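PDB 5AMV: pectate lyase from Bacillus subtilis, which cleaves the pectin backbone polygalacturonate by calcium-dependent elimination, releasing oligosaccharides with unsaturated galacturonosyl groups at their non-reducing ends. Local coordinates for residues A[31-36]-A[54-59]; A[126-131]-A[149-154]; A[144-149]-A[187-192]; A[345-350]-A[358-363]. All blocks are in the same frame, centred on the assembly; numbering follows the deposited sequence.

Interaction 1: A[31-36]-A[54-59]; sequences NVYTVS and KIIYIK
Val35 and Ile56 meet methyl to methyl, CG2 to CG2 at 3.7 Å, in the closely packed part of this strand pair. The valine carries CG2 between its backbone N and carbonyl carbon, where it also passes Ile58 CG1 at 4.3 Å. All three side chains are buried, and helix 38-45 packs on this face, with Gln40 against Val35 and Ala44 and Leu45 against Ile56. The two backbones run parallel, in register, with nearly straight bonds such as Tyr57 N to Tyr33 O (2.8 Å, 174°). Strand 32-35, helix 38-45 and strand 54-58 form a beta-alpha-beta unit at the N-terminal end of the parallel beta-helix of polysaccharide lyase family 1, where the helix lies over the first strands.

The opposite face, with Val32, Thr34 and Tyr57, is more open to solvent, though Ile55 on it is buried. Val32 CG1 lies in the plane of the Tyr57 ring, touching its edge at CE2 (3.7 Å) instead of covering a face. Thr34, which is exposed, lays CG2 against Lys59 CB at 3.9 Å, and from there the extended lysine leads away. Tyr33, on the helix side but partly exposed, donates its hydroxyl to Asn31 OD1 within the same segment, at 2.8 Å.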
loop_
_atom_site.group_PDB
_atom_site.type_symbol
_atom_site.label_atom_id
_atom_site.label_comp_id
_atom_site.label_asym_id
_atom_site.label_seq_id
_atom_site.Cartn_x
_atom_site.Cartn_y
_atom_site.Cartn_z
ATOM N N ASN A 31 18.973 -16.370 -14.751
ATOM C CA ASN A 31 18.363 -15.277 -13.988
ATOM C C ASN A 31 16.996 -15.624 -13.420
ATOM O O ASN A 31 16.167 -14.717 -13.175
ATOM C CB ASN A 31 18.336 -13.987 -14.813
ATOM C CG ASN A 31 19.694 -13.350 -14.894
ATOM O OD1 ASN A 31 20.262 -12.986 -13.866
ATOM N ND2 ASN A 31 20.240 -13.238 -16.111
ATOM N N VAL A 32 16.745 -16.930 -13.262
ATOM C CA VAL A 32 15.590 -17.435 -12.525
ATOM C C VAL A 32 16.085 -17.896 -11.151
ATOM O O VAL A 32 16.952 -18.788 -11.072
ATOM C CB VAL A 32 14.849 -18.586 -13.234
ATOM C CG1 VAL A 32 13.682 -19.070 -12.358
ATOM C CG2 VAL A 32 14.390 -18.156 -14.659
ATOM N N TYR A 33 15.570 -17.268 -10.090
ATOM C CA TYR A 33 16.056 -17.514 -8.738
ATOM C C TYR A 33 14.955 -18.009 -7.825
ATOM O O TYR A 33 13.801 -17.597 -7.966
ATOM C CB TYR A 33 16.633 -16.236 -8.115
ATOM C CG TYR A 33 17.711 -15.569 -8.924
ATOM C CD1 TYR A 33 17.391 -14.622 -9.902
ATOM C CD2 TYR A 33 19.053 -15.872 -8.707
ATOM C CE1 TYR A 33 18.410 -13.985 -10.646
ATOM C CE2 TYR A 33 20.067 -15.255 -9.453
ATOM C CZ TYR A 33 19.741 -14.323 -10.428
ATOM O OH TYR A 33 20.756 -13.731 -11.169
ATOM N N THR A 34 15.309 -18.875 -6.893
ATOM C CA THR A 34 14.400 -19.289 -5.819
ATOM C C THR A 34 15.037 -18.856 -4.508
ATOM O O THR A 34 16.217 -19.154 -4.224
ATOM C CB THR A 34 14.122 -20.785 -5.834
ATOM O OG1 THR A 34 13.463 -21.082 -7.061
ATOM C CG2 THR A 34 13.140 -21.224 -4.687
ATOM N N VAL A 35 14.284 -18.074 -3.754
ATOM C CA VAL A 35 14.845 -17.487 -2.522
ATOM C C VAL A 35 13.968 -17.805 -1.326
ATOM O O VAL A 35 12.741 -17.711 -1.417
ATOM C CB VAL A 35 15.043 -15.958 -2.695
ATOM C CG1 VAL A 35 15.935 -15.637 -3.905
ATOM C CG2 VAL A 35 13.708 -15.208 -2.786
ATOM N N SER A 36 14.606 -18.145 -0.194
ATOM C CA SER A 36 13.869 -18.521 1.012
ATOM C C SER A 36 14.300 -17.773 2.258
ATOM O O SER A 36 13.863 -18.107 3.361
ATOM C CB SER A 36 13.965 -20.035 1.257
ATOM O OG SER A 36 15.308 -20.390 1.531
ATOM N N LYS A 54 14.786 -10.651 -14.760
ATOM C CA LYS A 54 14.923 -11.683 -13.728
ATOM C C LYS A 54 13.588 -12.153 -13.137
ATOM O O LYS A 54 12.648 -11.373 -13.019
ATOM C CB LYS A 54 15.831 -11.156 -12.610
ATOM C CG LYS A 54 15.174 -10.045 -11.783
ATOM C CD LYS A 54 16.122 -9.201 -10.965
ATOM C CE LYS A 54 16.911 -8.227 -11.825
ATOM N NZ LYS A 54 16.026 -7.291 -12.666
ATOM N N ILE A 55 13.511 -13.430 -12.762
ATOM C CA ILE A 55 12.350 -13.973 -12.105
ATOM C C ILE A 55 12.826 -14.462 -10.751
ATOM O O ILE A 55 13.858 -15.149 -10.657
ATOM C CB ILE A 55 11.731 -15.122 -12.921
ATOM C CG1 ILE A 55 11.210 -14.579 -14.246
ATOM C CG2 ILE A 55 10.564 -15.814 -12.147
ATOM C CD1 ILE A 55 10.938 -15.611 -15.293
ATOM N N ILE A 56 12.069 -14.123 -9.715
ATOM C CA ILE A 56 12.417 -14.496 -8.346
ATOM C C ILE A 56 11.217 -15.148 -7.721
ATOM O O ILE A 56 10.190 -14.490 -7.556
ATOM C CB ILE A 56 12.802 -13.254 -7.511
ATOM C CG1 ILE A 56 14.050 -12.591 -8.089
ATOM C CG2 ILE A 56 13.011 -13.627 -6.002
ATOM C CD1 ILE A 56 14.361 -11.216 -7.480
ATOM N N TYR A 57 11.357 -16.442 -7.376
ATOM C CA TYR A 57 10.335 -17.193 -6.663
ATOM C C TYR A 57 10.574 -17.070 -5.161
ATOM O O TYR A 57 11.674 -17.356 -4.709
ATOM C CB TYR A 57 10.390 -18.703 -7.014
ATOM C CG TYR A 57 9.885 -18.943 -8.411
ATOM C CD1 TYR A 57 8.511 -18.931 -8.676
ATOM C CD2 TYR A 57 10.778 -19.128 -9.478
ATOM C CE1 TYR A 57 8.021 -19.131 -9.999
ATOM C CE2 TYR A 57 10.303 -19.342 -10.763
ATOM C CZ TYR A 57 8.935 -19.330 -11.016
ATOM O OH TYR A 57 8.526 -19.520 -12.321
ATOM N N ILE A 58 9.550 -16.688 -4.405
ATOM C CA ILE A 58 9.653 -16.678 -2.943
ATOM C C ILE A 58 9.172 -18.014 -2.412
ATOM O O ILE A 58 7.999 -18.409 -2.617
ATOM C CB ILE A 58 8.882 -15.477 -2.300
ATOM C CG1 ILE A 58 9.522 -14.200 -2.884
ATOM C CG2 ILE A 58 8.875 -15.592 -0.730
ATOM C CD1 ILE A 58 9.565 -12.975 -2.015
ATOM N N LYS A 59 10.084 -18.707 -1.728
ATOM C CA LYS A 59 9.772 -19.991 -1.140
ATOM C C LYS A 59 9.618 -19.884 0.388
ATOM O O LYS A 59 10.616 -19.618 1.108
ATOM C CB LYS A 59 10.895 -20.977 -1.537
ATOM C CG LYS A 59 10.763 -22.330 -0.926
ATOM C CD LYS A 59 11.883 -23.256 -1.398
ATOM C CE LYS A 59 11.582 -24.664 -0.909
ATOM N NZ LYS A 59 12.765 -25.548 -1.205
#

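Interaction 2: A[126-131]-A[149-154]; sequences PANTTI and SDNVII
Asn128 and Asn151 join side chain to side chain across two successive turns of the chain, crossing at about a right angle with their amide planes 71° apart. Asn151 holds CG anti to its backbone N (chi1 -167°) and sends ND2 to Asn128 OD1, 2.9 Å away. The bond is nearly straight and falls on a lone pair in the carbonyl plane. Asn128 CG instead lies beside its own backbone N. Its OD1 takes a second proton from a water that also donates to Asp150 OD2, and Asp150 OD1 is hydrogen-bonded to Thr192 OG1. Asn128 ND2 bonds to Thr51 O. Asn151 OD1 accepts from Thr22 N and Gly23 N, which fixes the rotation of that amide. Both asparagines have positive phi at a bend, a pairing consistent with a rung of the asparagine ladder of pectate lyases.

Beyond the bend two pairs lie side by side, each pointing the same way: Thr130 with Ile153, and Ile131 with Ile154. Thr130 OG1 rests on Ile153 CB at 3.7 Å and is bonded to Gly24 N. On the other face Ile154 turns at chi2 (-65°), which brings CD1 over to Ile131 CD1 at 3.8 Å.

Strand 129-131 is flanked on its other edge by strand 54-58, while Ile131 packs inward against Phe145 of strand 144-147 and Leu45 of helix 38-45, and Val152 against Ile147.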
loop_
_atom_site.group_PDB
_atom_site.type_symbol
_atom_site.label_atom_id
_atom_site.label_comp_id
_atom_site.label_asym_id
_atom_site.label_seq_id
_atom_site.Cartn_x
_atom_site.Cartn_y
_atom_site.Cartn_z
ATOM N N PRO A 126 14.684 -3.721 -8.673
ATOM C CA PRO A 126 15.180 -3.104 -9.908
ATOM C C PRO A 126 14.279 -3.411 -11.087
ATOM O O PRO A 126 13.329 -4.210 -10.999
ATOM C CB PRO A 126 16.549 -3.784 -10.103
ATOM C CG PRO A 126 16.354 -5.176 -9.555
ATOM C CD PRO A 126 15.357 -5.015 -8.388
ATOM N N ALA A 127 14.558 -2.734 -12.204
ATOM C CA ALA A 127 13.737 -2.852 -13.402
ATOM C C ALA A 127 13.694 -4.270 -13.975
ATOM O O ALA A 127 14.674 -5.044 -13.848
ATOM C CB ALA A 127 14.289 -1.895 -14.477
ATOM N N ASN A 128 12.601 -4.575 -14.683
ATOM C CA ASN A 128 12.432 -5.847 -15.408
ATOM C C ASN A 128 12.529 -7.037 -14.472
ATOM O O ASN A 128 13.340 -7.960 -14.671
ATOM C CB ASN A 128 13.460 -5.978 -16.557
ATOM C CG ASN A 128 13.517 -4.731 -17.434
ATOM O OD1 ASN A 128 12.493 -4.208 -17.862
ATOM N ND2 ASN A 128 14.724 -4.235 -17.687
ATOM N N THR A 129 11.706 -6.993 -13.423
ATOM C CA THR A 129 11.755 -8.015 -12.375
ATOM C C THR A 129 10.362 -8.541 -12.158
ATOM O O THR A 129 9.409 -7.743 -12.078
ATOM C CB THR A 129 12.247 -7.415 -11.069
ATOM O OG1 THR A 129 13.570 -6.880 -11.239
ATOM C CG2 THR A 129 12.277 -8.460 -9.975
ATOM N N THR A 130 10.248 -9.869 -12.038
ATOM C CA THR A 130 9.024 -10.515 -11.598
ATOM C C THR A 130 9.320 -11.264 -10.306
ATOM O O THR A 130 10.275 -12.030 -10.241
ATOM C CB THR A 130 8.479 -11.515 -12.635
ATOM O OG1 THR A 130 8.072 -10.792 -13.816
ATOM C CG2 THR A 130 7.287 -12.372 -12.040
ATOM N N ILE A 131 8.529 -10.985 -9.275
ATOM C CA ILE A 131 8.681 -11.667 -7.991
ATOM C C ILE A 131 7.341 -12.313 -7.675
ATOM O O ILE A 131 6.334 -11.629 -7.568
ATOM C CB ILE A 131 9.088 -10.692 -6.830
ATOM C CG1 ILE A 131 10.270 -9.791 -7.241
ATOM C CG2 ILE A 131 9.257 -11.456 -5.451
ATOM C CD1 ILE A 131 10.733 -8.796 -6.142
ATOM N N SER A 149 11.769 1.840 -10.073
ATOM C CA SER A 149 12.164 1.452 -11.418
ATOM C C SER A 149 10.945 1.202 -12.314
ATOM O O SER A 149 9.777 1.331 -11.891
ATOM C CB SER A 149 12.974 0.165 -11.290
ATOM O OG SER A 149 12.165 -0.835 -10.674
ATOM N N ASP A 150 11.217 0.820 -13.560
ATOM C CA ASP A 150 10.176 0.467 -14.515
ATOM C C ASP A 150 10.057 -1.025 -14.706
ATOM O O ASP A 150 11.059 -1.738 -14.752
ATOM C CB ASP A 150 10.473 1.118 -15.880
ATOM C CG ASP A 150 9.338 0.925 -16.909
ATOM O OD1 ASP A 150 8.376 1.725 -16.851
ATOM O OD2 ASP A 150 9.396 0.035 -17.798
ATOM N N ASN A 151 8.819 -1.482 -14.864
ATOM C CA ASN A 151 8.513 -2.803 -15.413
ATOM C C ASN A 151 8.712 -3.903 -14.372
ATOM O O ASN A 151 9.664 -4.691 -14.410
ATOM C CB ASN A 151 9.322 -3.100 -16.688
ATOM C CG ASN A 151 8.797 -4.312 -17.424
ATOM O OD1 ASN A 151 7.595 -4.597 -17.380
ATOM N ND2 ASN A 151 9.681 -5.019 -18.127
ATOM N N VAL A 152 7.772 -3.948 -13.433
ATOM C CA VAL A 152 7.908 -4.827 -12.280
ATOM C C VAL A 152 6.597 -5.514 -11.988
ATOM O O VAL A 152 5.534 -4.862 -11.968
ATOM C CB VAL A 152 8.421 -4.046 -11.002
ATOM C CG1 VAL A 152 8.375 -4.944 -9.754
ATOM C CG2 VAL A 152 9.864 -3.497 -11.208
ATOM N N ILE A 153 6.680 -6.819 -11.713
ATOM C CA ILE A 153 5.500 -7.625 -11.405
ATOM C C ILE A 153 5.689 -8.255 -10.018
ATOM O O ILE A 153 6.712 -8.857 -9.779
ATOM C CB ILE A 153 5.293 -8.721 -12.479
ATOM C CG1 ILE A 153 4.962 -8.071 -13.836
ATOM C CG2 ILE A 153 4.212 -9.699 -12.057
ATOM C CD1 ILE A 153 4.935 -9.084 -14.987
ATOM N N ILE A 154 4.681 -8.122 -9.147
ATOM C CA ILE A 154 4.694 -8.746 -7.816
ATOM C C ILE A 154 3.369 -9.511 -7.655
ATOM O O ILE A 154 2.307 -8.888 -7.710
ATOM C CB ILE A 154 4.765 -7.672 -6.687
ATOM C CG1 ILE A 154 5.921 -6.658 -6.921
ATOM C CG2 ILE A 154 4.809 -8.364 -5.307
ATOM C CD1 ILE A 154 7.314 -7.245 -6.870
HETATM O O HOH W 1 11.939 -1.072 -18.504
#

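Interaction 3: A[144-149]-A[187-192]; sequences NFQIKS and TINGGT
Gln146 and Asn189 bring their amides together across the strand pair, crossing obliquely with the amide planes 45° apart. Gln146 is extended, with CG anti to its backbone N (chi1 179°), and OE1 receives Asn189 ND2 at 2.9 Å. The two ends of this bond differ: the acceptor lies almost in the amide plane of Asn189, whereas the donor stands well above the carbonyl plane of the glutamine. The row carries on both ways, since Gln146 NE2 bonds to Asp124 OD1 and Asn189 OD1 to Asn230 ND2, so that each amide is held by both its ends.

Lys148 runs alongside Asn189, pointing the same way, with CD 4.1 Å from ND2; its ammonium leaves the contact for a salt bridge with Glu48. Ile147 and Ile188 turn to the other face, where both pack on Ile194. Backbone bonds tie the strands in parallel, as from Ile147 N to Thr187 O (2.8 Å), and after the strands end Thr192 N still reaches Ser149 O at 3.0 Å.

Thr187 shares the polar face, and its OG1 is hydrogen-bonded to Asp184 OD2. Asp184, Asp223 and Asp227 bind the calcium ion, about 5 Å from the Thr187 side chain. A parallel beta-helix face, with isoleucines inside and a polar row outside, thereby carries a second-shell residue of the metal site.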
loop_
_atom_site.group_PDB
_atom_site.type_symbol
_atom_site.label_atom_id
_atom_site.label_comp_id
_atom_site.label_asym_id
_atom_site.label_seq_id
_atom_site.Cartn_x
_atom_site.Cartn_y
_atom_site.Cartn_z
ATOM N N ASN A 144 9.668 -4.108 3.415
ATOM C CA ASN A 144 9.077 -3.018 2.615
ATOM C C ASN A 144 9.774 -3.081 1.287
ATOM O O ASN A 144 10.974 -2.774 1.196
ATOM C CB ASN A 144 9.323 -1.689 3.342
ATOM C CG ASN A 144 8.733 -0.456 2.608
ATOM O OD1 ASN A 144 8.284 -0.481 1.431
ATOM N ND2 ASN A 144 8.722 0.608 3.320
ATOM N N PHE A 145 9.061 -3.526 0.243
ATOM C CA PHE A 145 9.622 -3.494 -1.121
ATOM C C PHE A 145 9.445 -2.076 -1.662
ATOM O O PHE A 145 8.337 -1.556 -1.621
ATOM C CB PHE A 145 8.893 -4.461 -2.069
ATOM C CG PHE A 145 9.226 -5.929 -1.885
ATOM C CD1 PHE A 145 10.034 -6.384 -0.839
ATOM C CD2 PHE A 145 8.630 -6.866 -2.754
ATOM C CE1 PHE A 145 10.306 -7.774 -0.670
ATOM C CE2 PHE A 145 8.892 -8.246 -2.606
ATOM C CZ PHE A 145 9.715 -8.692 -1.562
ATOM N N GLN A 146 10.530 -1.450 -2.152
ATOM C CA GLN A 146 10.395 -0.123 -2.785
ATOM C C GLN A 146 10.621 -0.270 -4.284
ATOM O O GLN A 146 11.559 -0.945 -4.698
ATOM C CB GLN A 146 11.409 0.885 -2.180
ATOM C CG GLN A 146 11.256 2.224 -2.873
ATOM C CD GLN A 146 12.009 3.384 -2.236
ATOM O OE1 GLN A 146 11.394 4.423 -1.923
ATOM N NE2 GLN A 146 13.338 3.247 -2.086
ATOM N N ILE A 147 9.737 0.314 -5.088
ATOM C CA ILE A 147 9.884 0.235 -6.532
ATOM C C ILE A 147 10.052 1.647 -7.079
ATOM O O ILE A 147 9.091 2.427 -7.087
ATOM C CB ILE A 147 8.699 -0.532 -7.250
ATOM C CG1 ILE A 147 8.440 -1.884 -6.587
ATOM C CG2 ILE A 147 9.025 -0.667 -8.740
ATOM C CD1 ILE A 147 7.014 -2.483 -6.915
ATOM N N LYS A 148 11.270 1.981 -7.518
ATOM C CA LYS A 148 11.548 3.277 -8.159
ATOM C C LYS A 148 11.756 3.092 -9.649
ATOM O O LYS A 148 11.874 4.068 -10.392
ATOM C CB LYS A 148 12.841 3.911 -7.574
ATOM C CG LYS A 148 12.839 3.968 -6.059
ATOM C CD LYS A 148 14.053 4.764 -5.467
ATOM C CE LYS A 148 15.371 4.037 -5.704
ATOM N NZ LYS A 148 16.559 4.864 -5.250
ATOM N N SER A 149 11.769 1.840 -10.073
ATOM C CA SER A 149 12.164 1.452 -11.418
ATOM C C SER A 149 10.945 1.202 -12.314
ATOM O O SER A 149 9.777 1.331 -11.891
ATOM C CB SER A 149 12.974 0.165 -11.290
ATOM O OG SER A 149 12.165 -0.835 -10.674
ATOM N N THR A 187 6.124 0.215 -1.550
ATOM C CA THR A 187 6.150 1.636 -1.769
ATOM C C THR A 187 6.554 1.866 -3.232
ATOM O O THR A 187 7.676 1.556 -3.611
ATOM C CB THR A 187 7.216 2.318 -0.839
ATOM O OG1 THR A 187 6.996 1.985 0.546
ATOM C CG2 THR A 187 7.166 3.819 -1.042
ATOM N N ILE A 188 5.656 2.429 -4.050
ATOM C CA ILE A 188 6.009 2.784 -5.434
ATOM C C ILE A 188 6.439 4.215 -5.447
ATOM O O ILE A 188 5.613 5.107 -5.256
ATOM C CB ILE A 188 4.840 2.530 -6.410
ATOM C CG1 ILE A 188 4.322 1.099 -6.213
ATOM C CG2 ILE A 188 5.296 2.786 -7.858
ATOM C CD1 ILE A 188 3.048 0.750 -7.082
ATOM N N ASN A 189 7.750 4.446 -5.563
ATOM C CA ASN A 189 8.289 5.781 -5.417
ATOM C C ASN A 189 8.909 6.167 -6.766
ATOM O O ASN A 189 10.058 5.879 -7.006
ATOM C CB ASN A 189 9.320 5.765 -4.266
ATOM C CG ASN A 189 10.116 7.025 -4.164
ATOM O OD1 ASN A 189 9.758 8.057 -4.737
ATOM N ND2 ASN A 189 11.217 6.967 -3.391
ATOM N N GLY A 190 8.112 6.764 -7.652
ATOM C CA GLY A 190 8.543 7.058 -9.009
ATOM C C GLY A 190 8.441 5.860 -9.940
ATOM O O GLY A 190 8.693 5.974 -11.131
ATOM N N GLY A 191 8.076 4.687 -9.400
ATOM C CA GLY A 191 8.024 3.472 -10.203
ATOM C C GLY A 191 6.935 3.526 -11.275
ATOM O O GLY A 191 5.878 4.177 -11.118
ATOM N N THR A 192 7.196 2.842 -12.378
ATOM C CA THR A 192 6.311 2.900 -13.535
ATOM C C THR A 192 6.160 1.505 -14.138
ATOM O O THR A 192 7.073 0.686 -14.070
ATOM C CB THR A 192 6.850 3.886 -14.655
ATOM O OG1 THR A 192 8.237 3.611 -14.930
ATOM C CG2 THR A 192 6.723 5.352 -14.253
HETATM O O HOH W 2 12.028 6.634 -9.550
#

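Interaction 4: A[345-350]-A[358-363]; sequences LYDSGT and NASAAN
Asp347 OD2 is gripped by two donors, Ala359 N at 3.0 Å and Thr350 OG1 at 2.7 Å. The amide comes from the syn side of the carboxylate, 20° out of its plane, and the hydroxyl takes the anti lone pair, pointing away from the other oxygen. That other oxygen, OD1, accepts Ser360 N at 2.9 Å, again on the syn side but further out of plane. Chi1 of 77° puts Asp347 CG in the crowded position between backbone N and carbonyl carbon, and the carboxylate faces the start of the short, weakly bonded helix 359-362.

Two consecutive backbone N-H groups are thus satisfied by one buried carboxylate, whose negative charge is probably eased by them. The N-cap itself is Asn358: in the conformer described, its OD1 takes Ala361 N at 2.9 Å, while a bond from its ND2 to Asp347 O is weak and doubtful. Strand 346-348, which carries the aspartate, pairs with strand 317-326 in the parallel beta-helix, at the far end from strands 32-35 and 54-58.

Ser360 has OG anti to its backbone N, and from there it donates to Leu345 O at 2.6 Å, close to the carbonyl plane. Leu345 also supplies the apolar part: CD2 lies 3.9 Å from Ser360 CA and 4.2 Å from Ala359 CB. Trp310 and Ile336, from the neighbouring strands 310-312 and 336-338, pack on these residues, Trp310 touching both Leu345 and Asp347, and Ile336 touching Leu345 and Ala359.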
loop_
_atom_site.group_PDB
_atom_site.type_symbol
_atom_site.label_atom_id
_atom_site.label_comp_id
_atom_site.label_asym_id
_atom_site.label_seq_id
_atom_site.Cartn_x
_atom_site.Cartn_y
_atom_site.Cartn_z
ATOM N N LEU A 345 -15.761 13.360 -8.276
ATOM C CA LEU A 345 -15.718 11.896 -8.202
ATOM C C LEU A 345 -16.734 11.382 -9.205
ATOM O O LEU A 345 -17.929 11.757 -9.153
ATOM C CB LEU A 345 -16.028 11.381 -6.791
ATOM C CG LEU A 345 -16.350 9.883 -6.629
ATOM C CD1 LEU A 345 -15.064 9.016 -6.908
ATOM C CD2 LEU A 345 -16.891 9.630 -5.244
ATOM N N TYR A 346 -16.278 10.556 -10.135
ATOM C CA TYR A 346 -17.220 9.796 -10.941
ATOM C C TYR A 346 -17.459 8.474 -10.233
ATOM O O TYR A 346 -16.512 7.754 -9.982
ATOM C CB TYR A 346 -16.663 9.501 -12.349
ATOM C CG TYR A 346 -17.607 8.725 -13.241
ATOM C CD1 TYR A 346 -17.759 7.341 -13.121
ATOM C CD2 TYR A 346 -18.385 9.383 -14.189
ATOM C CE1 TYR A 346 -18.664 6.649 -13.912
ATOM C CE2 TYR A 346 -19.264 8.702 -14.997
ATOM C CZ TYR A 346 -19.408 7.344 -14.863
ATOM O OH TYR A 346 -20.313 6.676 -15.649
ATOM N N ASP A 347 -18.710 8.148 -9.928
ATOM C CA ASP A 347 -19.006 6.778 -9.519
ATOM C C ASP A 347 -20.333 6.311 -10.095
ATOM O O ASP A 347 -21.331 7.042 -10.105
ATOM C CB ASP A 347 -18.896 6.521 -7.978
ATOM C CG ASP A 347 -20.071 7.035 -7.213
ATOM O OD1 ASP A 347 -20.237 8.267 -7.177
ATOM O OD2 ASP A 347 -20.821 6.227 -6.632
ATOM N N SER A 348 -20.300 5.097 -10.597
ATOM C CA SER A 348 -21.480 4.449 -11.151
ATOM C C SER A 348 -21.562 3.019 -10.615
ATOM O O SER A 348 -20.551 2.354 -10.404
ATOM C CB SER A 348 -21.474 4.490 -12.699
ATOM O OG SER A 348 -20.525 3.607 -13.302
ATOM N N GLY A 349 -22.765 2.543 -10.397
ATOM C CA GLY A 349 -22.965 1.167 -9.976
ATOM C C GLY A 349 -22.515 0.846 -8.555
ATOM O O GLY A 349 -22.372 -0.340 -8.223
ATOM N N THR A 350 -22.288 1.873 -7.734
ATOM C CA THR A 350 -21.875 1.642 -6.348
ATOM C C THR A 350 -23.008 1.004 -5.533
ATOM O O THR A 350 -24.136 1.514 -5.539
ATOM C CB THR A 350 -21.404 2.968 -5.691
ATOM O OG1 THR A 350 -20.373 3.552 -6.492
ATOM C CG2 THR A 350 -20.921 2.735 -4.215
ATOM N N ASN A 358 -25.225 6.719 -4.940
ATOM C CA ASN A 358 -24.265 7.531 -5.685
ATOM C C ASN A 358 -23.467 8.331 -4.701
ATOM O O ASN A 358 -23.906 9.337 -4.130
ATOM C CB ASN A 358 -24.859 8.449 -6.756
ATOM C CG ASN A 358 -23.779 8.947 -7.712
ATOM O OD1 ASN A 358 -23.040 9.887 -7.399
ATOM N ND2 ASN A 358 -23.626 8.247 -8.844
ATOM N N ALA A 359 -22.244 7.862 -4.491
ATOM C CA ALA A 359 -21.382 8.448 -3.460
ATOM C C ALA A 359 -21.012 9.902 -3.733
ATOM O O ALA A 359 -20.957 10.739 -2.829
ATOM C CB ALA A 359 -20.078 7.598 -3.348
ATOM N N SER A 360 -20.704 10.164 -4.997
ATOM C CA SER A 360 -20.317 11.498 -5.427
ATOM C C SER A 360 -21.463 12.499 -5.161
ATOM O O SER A 360 -21.265 13.498 -4.496
ATOM C CB SER A 360 -20.038 11.453 -6.921
ATOM O OG SER A 360 -19.579 12.700 -7.343
ATOM N N ALA A 361 -22.659 12.133 -5.613
ATOM C CA ALA A 361 -23.828 12.986 -5.508
ATOM C C ALA A 361 -24.167 13.209 -4.037
ATOM O O ALA A 361 -24.561 14.309 -3.642
ATOM C CB ALA A 361 -24.995 12.337 -6.221
ATOM N N ALA A 362 -24.002 12.160 -3.229
ATOM C CA ALA A 362 -24.295 12.214 -1.785
ATOM C C ALA A 362 -23.402 13.204 -1.044
ATOM O O ALA A 362 -23.706 13.655 0.089
ATOM C CB ALA A 362 -24.206 10.797 -1.167
ATOM N N ASN A 363 -22.281 13.557 -1.693
ATOM C CA ASN A 363 -21.318 14.473 -1.112
ATOM C C ASN A 363 -21.271 15.816 -1.844
ATOM O O ASN A 363 -20.425 16.642 -1.555
ATOM C CB ASN A 363 -19.919 13.838 -1.105
ATOM C CG ASN A 363 -19.747 12.867 0.045
ATOM O OD1 ASN A 363 -19.360 13.279 1.132
ATOM N ND2 ASN A 363 -20.047 11.588 -0.182
#

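How the interactions relate
From the N terminus, interaction 1 comes first, closing the loop through helix 38-45 and pairing two strands at one end of the beta-helix. Its strand 54-58 then pairs with strand 129-133 of interaction 2, Ile56 N lying 2.8 Å from Thr130 O. Interactions 2 and 3 cross: 126-131 and 144-149 precede 149-154 and 187-192, and Ser149 belongs to both. Strands 144-147 and 152-155 follow one another round a corner, so interaction 2 links coils on one face and interaction 3 on the next. Interaction 4 closes a short loop late in the chain, about 43 Å from interaction 1, centre to centre, joining a late strand to a small helix.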